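Local atomic coordinates of mitotic checkpoint control protein kinase BUB1 (PDB entry 6JKK), a protein that probably acts as an ATP-binding protein kinase of the mitotic checkpoint at kinetochores, seen here as its kinase domain alone. Residues Q221-I235 / G240-L252. Sequence-based numbering, arbitrary orientation.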
loop_
_atom_site.group_PDB
_atom_site.type_symbol
_atom_site.label_atom_id
_atom_site.label_comp_id
_atom_site.label_asym_id
_atom_site.label_seq_id
_atom_site.Cartn_x
_atom_site.Cartn_y
_atom_site.Cartn_z
ATOM N N GLN A 221 9.684 16.801 -12.801
ATOM C CA GLN A 221 9.075 17.361 -11.599
ATOM C C GLN A 221 9.568 16.627 -10.353
ATOM O O GLN A 221 9.658 15.397 -10.346
ATOM C CB GLN A 221 7.555 17.235 -11.674
ATOM C CG GLN A 221 6.822 17.733 -10.435
ATOM C CD GLN A 221 6.591 19.238 -10.450
ATOM O OE1 GLN A 221 5.939 19.767 -11.351
ATOM N NE2 GLN A 221 7.117 19.930 -9.446
ATOM N N THR A 222 9.891 17.390 -9.311
ATOM C CA THR A 222 10.226 16.835 -8.001
ATOM C C THR A 222 9.447 17.582 -6.922
ATOM O O THR A 222 8.828 18.615 -7.193
ATOM C CB THR A 222 11.734 16.938 -7.690
ATOM O OG1 THR A 222 12.121 18.315 -7.592
ATOM C CG2 THR A 222 12.548 16.267 -8.772
ATOM N N PHE A 223 9.473 17.053 -5.703
ATOM C CA PHE A 223 8.809 17.696 -4.574
ATOM C C PHE A 223 9.789 17.843 -3.415
ATOM O O PHE A 223 10.793 17.135 -3.356
ATOM C CB PHE A 223 7.602 16.873 -4.122
ATOM C CG PHE A 223 6.820 16.270 -5.252
ATOM C CD1 PHE A 223 6.002 17.059 -6.050
ATOM C CD2 PHE A 223 6.898 14.910 -5.507
ATOM C CE1 PHE A 223 5.279 16.501 -7.090
ATOM C CE2 PHE A 223 6.184 14.340 -6.545
ATOM C CZ PHE A 223 5.370 15.136 -7.338
ATOM N N ASN A 224 9.505 18.758 -2.495
ATOM C CA ASN A 224 10.350 18.920 -1.312
ATOM C C ASN A 224 9.540 19.194 -0.046
ATOM O O ASN A 224 10.066 19.707 0.946
ATOM C CB ASN A 224 11.417 19.999 -1.536
ATOM C CG ASN A 224 10.839 21.282 -2.102
ATOM O OD1 ASN A 224 9.703 21.649 -1.804
ATOM N ND2 ASN A 224 11.619 21.970 -2.930
ATOM N N TYR A 225 8.253 18.856 -0.103
ATOM C CA TYR A 225 7.379 18.879 1.063
ATOM C C TYR A 225 7.948 17.943 2.115
ATOM O O TYR A 225 8.499 16.889 1.790
ATOM C CB TYR A 225 5.959 18.446 0.675
ATOM C CG TYR A 225 5.017 18.202 1.841
ATOM C CD1 TYR A 225 4.219 19.226 2.345
ATOM C CD2 TYR A 225 4.915 16.945 2.427
ATOM C CE1 TYR A 225 3.354 19.003 3.402
ATOM C CE2 TYR A 225 4.059 16.714 3.483
ATOM C CZ TYR A 225 3.282 17.744 3.966
ATOM O OH TYR A 225 2.433 17.501 5.020
ATOM N N VAL A 226 7.820 18.338 3.377
ATOM C CA VAL A 226 8.385 17.569 4.477
ATOM C C VAL A 226 7.312 17.195 5.499
ATOM O O VAL A 226 6.659 18.073 6.067
ATOM C CB VAL A 226 9.533 18.351 5.163
ATOM C CG1 VAL A 226 9.935 17.690 6.468
ATOM C CG2 VAL A 226 10.736 18.474 4.230
ATOM N N HIS A 227 7.112 15.894 5.708
ATOM C CA HIS A 227 6.274 15.434 6.809
ATOM C C HIS A 227 6.882 15.997 8.086
ATOM O O HIS A 227 8.080 15.829 8.331
ATOM C CB HIS A 227 6.256 13.904 6.904
ATOM C CG HIS A 227 5.526 13.218 5.787
ATOM N ND1 HIS A 227 4.200 13.454 5.504
ATOM C CD2 HIS A 227 5.937 12.271 4.910
ATOM C CE1 HIS A 227 3.827 12.696 4.484
ATOM N NE2 HIS A 227 4.863 11.970 4.105
ATOM N N HIS A 228 6.076 16.683 8.888
ATOM C CA HIS A 228 6.566 17.206 10.159
ATOM C C HIS A 228 6.988 16.054 11.071
ATOM O O HIS A 228 8.087 16.058 11.632
ATOM C CB HIS A 228 5.507 18.073 10.842
ATOM C CG HIS A 228 5.834 18.409 12.262
ATOM N ND1 HIS A 228 7.041 18.964 12.635
ATOM C CD2 HIS A 228 5.124 18.253 13.404
ATOM C CE1 HIS A 228 7.057 19.138 13.944
ATOM N NE2 HIS A 228 5.906 18.716 14.435
ATOM N N ASP A 229 6.096 15.076 11.200
ATOM C CA ASP A 229 6.332 13.843 11.946
ATOM C C ASP A 229 7.620 13.165 11.471
ATOM O O ASP A 229 7.752 12.835 10.293
ATOM C CB ASP A 229 5.140 12.906 11.726
ATOM C CG ASP A 229 5.064 11.789 12.750
ATOM O OD1 ASP A 229 4.054 11.053 12.728
ATOM O OD2 ASP A 229 5.996 11.650 13.573
ATOM N N ASP A 230 8.564 12.952 12.384
ATOM C CA ASP A 230 9.869 12.402 12.008
ATOM C C ASP A 230 9.843 10.928 11.585
ATOM O O ASP A 230 10.678 10.497 10.789
ATOM C CB ASP A 230 10.902 12.635 13.116
ATOM C CG ASP A 230 11.790 13.834 12.839
ATOM O OD1 ASP A 230 12.944 13.843 13.317
ATOM O OD2 ASP A 230 11.336 14.764 12.139
ATOM N N LEU A 231 8.886 10.159 12.097
ATOM C CA LEU A 231 8.796 8.747 11.727
ATOM C C LEU A 231 8.496 8.568 10.239
ATOM O O LEU A 231 8.962 7.612 9.613
ATOM C CB LEU A 231 7.749 8.011 12.571
ATOM C CG LEU A 231 7.456 6.563 12.145
ATOM C CD1 LEU A 231 8.709 5.699 12.246
ATOM C CD2 LEU A 231 6.316 5.938 12.935
ATOM N N PHE A 232 7.724 9.492 9.673
ATOM C CA PHE A 232 7.316 9.377 8.274
ATOM C C PHE A 232 8.163 10.225 7.327
ATOM O O PHE A 232 7.910 10.265 6.123
ATOM C CB PHE A 232 5.819 9.678 8.114
ATOM C CG PHE A 232 4.932 8.613 8.695
ATOM C CD1 PHE A 232 4.246 8.831 9.881
ATOM C CD2 PHE A 232 4.810 7.380 8.068
ATOM C CE1 PHE A 232 3.439 7.846 10.422
ATOM C CE2 PHE A 232 4.008 6.389 8.605
ATOM C CZ PHE A 232 3.322 6.623 9.783
ATOM N N LYS A 233 9.167 10.898 7.878
ATOM C CA LYS A 233 10.137 11.620 7.060
ATOM C C LYS A 233 11.004 10.637 6.276
ATOM O O LYS A 233 11.758 9.869 6.878
ATOM C CB LYS A 233 11.065 12.456 7.942
ATOM C CG LYS A 233 10.620 13.879 8.248
ATOM C CD LYS A 233 11.792 14.614 8.887
ATOM C CE LYS A 233 11.472 16.055 9.220
ATOM N NZ LYS A 233 12.619 16.680 9.940
ATOM N N CYS A 234 10.919 10.659 4.946
ATOM C CA CYS A 234 11.875 9.896 4.145
ATOM C C CYS A 234 13.238 10.592 4.223
ATOM O O CYS A 234 13.357 11.676 4.806
ATOM C CB CYS A 234 11.400 9.698 2.693
ATOM S SG CYS A 234 11.371 11.179 1.631
ATOM N N ILE A 235 14.266 9.970 3.654
ATOM C CA ILE A 235 15.633 10.463 3.813
ATOM C C ILE A 235 15.830 11.864 3.226
ATOM O O ILE A 235 16.523 12.707 3.807
ATOM C CB ILE A 235 16.650 9.472 3.210
ATOM C CG1 ILE A 235 16.541 8.126 3.921
ATOM C CG2 ILE A 235 18.068 10.009 3.328
ATOM C CD1 ILE A 235 16.630 8.250 5.426
ATOM N N GLY A 240 16.959 18.175 3.549
ATOM C CA GLY A 240 16.736 19.313 2.672
ATOM C C GLY A 240 16.842 19.004 1.187
ATOM O O GLY A 240 17.413 19.787 0.425
ATOM N N ARG A 241 16.286 17.868 0.770
ATOM C CA ARG A 241 16.410 17.440 -0.620
ATOM C C ARG A 241 15.088 17.059 -1.291
ATOM O O ARG A 241 14.147 16.614 -0.633
ATOM C CB ARG A 241 17.440 16.311 -0.757
ATOM C CG ARG A 241 18.874 16.821 -0.895
ATOM C CD ARG A 241 19.827 15.717 -1.315
ATOM N NE ARG A 241 19.745 14.576 -0.412
ATOM C CZ ARG A 241 19.828 13.310 -0.802
ATOM N NH1 ARG A 241 20.001 13.017 -2.085
ATOM N NH2 ARG A 241 19.736 12.334 0.091
ATOM N N PRO A 242 15.017 17.257 -2.616
ATOM C CA PRO A 242 13.837 16.885 -3.400
ATOM C C PRO A 242 13.629 15.373 -3.455
ATOM O O PRO A 242 14.594 14.618 -3.329
ATOM C CB PRO A 242 14.169 17.423 -4.795
ATOM C CG PRO A 242 15.660 17.502 -4.828
ATOM C CD PRO A 242 16.047 17.905 -3.447
ATOM N N TRP A 243 12.382 14.947 -3.640
ATOM C CA TRP A 243 12.045 13.528 -3.715
ATOM C C TRP A 243 10.860 13.311 -4.641
ATOM O O TRP A 243 10.041 14.205 -4.834
ATOM C CB TRP A 243 11.688 12.984 -2.331
ATOM C CG TRP A 243 10.631 13.783 -1.647
ATOM C CD1 TRP A 243 10.821 14.819 -0.779
ATOM C CD2 TRP A 243 9.214 13.616 -1.767
ATOM N NE1 TRP A 243 9.610 15.307 -0.353
ATOM C CE2 TRP A 243 8.606 14.584 -0.947
ATOM C CE3 TRP A 243 8.398 12.741 -2.493
ATOM C CZ2 TRP A 243 7.221 14.701 -0.832
ATOM C CZ3 TRP A 243 7.027 12.857 -2.377
ATOM C CH2 TRP A 243 6.452 13.826 -1.553
ATOM N N THR A 244 10.781 12.113 -5.210
ATOM C CA THR A 244 9.573 11.642 -5.873
ATOM C C THR A 244 9.320 10.221 -5.388
ATOM O O THR A 244 8.780 10.017 -4.303
ATOM C CB THR A 244 9.697 11.662 -7.414
ATOM O OG1 THR A 244 10.888 10.970 -7.815
ATOM C CG2 THR A 244 9.739 13.094 -7.935
ATOM N N TYR A 245 9.747 9.241 -6.178
ATOM C CA TYR A 245 9.487 7.831 -5.866
ATOM C C TYR A 245 10.200 7.332 -4.602
ATOM O O TYR A 245 9.802 6.314 -4.029
ATOM C CB TYR A 245 9.833 6.945 -7.073
ATOM C CG TYR A 245 9.062 7.317 -8.324
ATOM C CD1 TYR A 245 7.788 6.810 -8.559
ATOM C CD2 TYR A 245 9.608 8.177 -9.269
ATOM C CE1 TYR A 245 7.080 7.151 -9.699
ATOM C CE2 TYR A 245 8.911 8.523 -10.407
ATOM C CZ TYR A 245 7.650 8.007 -10.619
ATOM O OH TYR A 245 6.957 8.356 -11.758
ATOM N N GLN A 246 11.236 8.046 -4.160
ATOM C CA GLN A 246 11.970 7.663 -2.947
ATOM C C GLN A 246 11.050 7.519 -1.736
ATOM O O GLN A 246 11.330 6.731 -0.821
ATOM C CB GLN A 246 13.069 8.682 -2.619
ATOM C CG GLN A 246 14.107 8.911 -3.723
ATOM C CD GLN A 246 13.727 10.045 -4.658
ATOM O OE1 GLN A 246 12.578 10.153 -5.082
ATOM N NE2 GLN A 246 14.692 10.902 -4.978
ATOM N N LEU A 247 9.958 8.284 -1.728
ATOM C CA LEU A 247 9.011 8.268 -0.607
ATOM C C LEU A 247 8.397 6.883 -0.418
ATOM O O LEU A 247 8.231 6.411 0.712
ATOM C CB LEU A 247 7.909 9.319 -0.811
ATOM C CG LEU A 247 6.909 9.495 0.335
ATOM C CD1 LEU A 247 7.633 9.930 1.606
ATOM C CD2 LEU A 247 5.811 10.485 -0.013
ATOM N N ASP A 248 8.053 6.241 -1.532
ATOM C CA ASP A 248 7.501 4.892 -1.499
ATOM C C ASP A 248 8.563 3.869 -1.117
ATOM O O ASP A 248 8.286 2.924 -0.380
ATOM C CB ASP A 248 6.918 4.532 -2.865
ATOM C CG ASP A 248 5.500 5.003 -3.029
ATOM O OD1 ASP A 248 4.968 5.624 -2.082
ATOM O OD2 ASP A 248 4.920 4.751 -4.106
ATOM N N LEU A 249 9.778 4.068 -1.622
ATOM C CA LEU A 249 10.866 3.119 -1.387
ATOM C C LEU A 249 11.268 3.164 0.088
ATOM O O LEU A 249 11.644 2.150 0.679
ATOM C CB LEU A 249 12.048 3.411 -2.319
ATOM C CG LEU A 249 11.693 3.390 -3.812
ATOM C CD1 LEU A 249 12.916 3.541 -4.688
ATOM C CD2 LEU A 249 10.942 2.116 -4.181
ATOM N N TYR A 250 11.146 4.341 0.687
ATOM C CA TYR A 250 11.325 4.483 2.130
ATOM C C TYR A 250 10.233 3.706 2.858
ATOM O O TYR A 250 10.517 2.957 3.796
ATOM C CB TYR A 250 11.288 5.964 2.521
ATOM C CG TYR A 250 11.381 6.226 4.010
ATOM C CD1 TYR A 250 12.611 6.328 4.641
ATOM C CD2 TYR A 250 10.234 6.383 4.778
ATOM C CE1 TYR A 250 12.699 6.571 5.999
ATOM C CE2 TYR A 250 10.307 6.626 6.129
ATOM C CZ TYR A 250 11.541 6.718 6.736
ATOM O OH TYR A 250 11.613 6.961 8.084
ATOM N N GLY A 251 8.986 3.869 2.413
ATOM C CA GLY A 251 7.863 3.159 3.009
ATOM C C GLY A 251 8.018 1.653 2.928
ATOM O O GLY A 251 7.704 0.923 3.886
ATOM N N LEU A 252 8.517 1.194 1.779
ATOM C CA LEU A 252 8.793 -0.221 1.544
ATOM C C LEU A 252 9.731 -0.797 2.600
ATOM O O LEU A 252 9.461 -1.857 3.170
ATOM C CB LEU A 252 9.425 -0.412 0.164
ATOM C CG LEU A 252 8.672 -1.220 -0.889
ATOM C CD1 LEU A 252 9.567 -1.479 -2.094
ATOM C CD2 LEU A 252 8.152 -2.529 -0.316
#
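With CG set between its backbone N and carbonyl carbon (chi1 53°), Trp-243 brings its indole back over the backbone of Phe-223, its NE1 edge at Tyr-225; Tyr-250, CG anti to the backbone N (chi1 176°), extends from its helix along the 231-234 chain. Both segments belong to the C-terminal lobe of the protein kinase fold, where the loop after strand 212-213 packs against helix 246-261 and the residues leading into it. Phe-223 and Trp-243 form a single antiparallel hydrogen-bonded bridge: Phe-223 N donates to Trp-243 O (3.0 Å), and Trp-243 N returns a shorter bond to Phe-223 O (2.7 Å). Their side chains cross at about a right angle, the ring planes 55° apart. One indole face receives Phe-223 CB in a CH-pi contact, 4.0 Å from the six-membered ring centroid; over the opposite face, Cys-234 SG makes a sulfur-aromatic contact, 4.5 Å from the five-membered ring centroid. At the edge NE1 donates near the ring plane to Tyr-225 O (2.9 Å), which helps to set the turn of the indole. Met-237 of the intervening helix 235-238 also packs on Trp-243 and Leu-247. Cys-234 CB touches Leu-247 CD1, and Thr-244 CG2 rests against Gln-221 O. Thr-244 N donates to Gln-246 OE1. Cys-234 CA stands over the Tyr-250 ring, 3.7 Å from its centroid. Tyr-250 OH lies 3.1 Å from Leu-231 O and 3.2 Å from Lys-233 O, with Arg-238 NH1 a weak further partner.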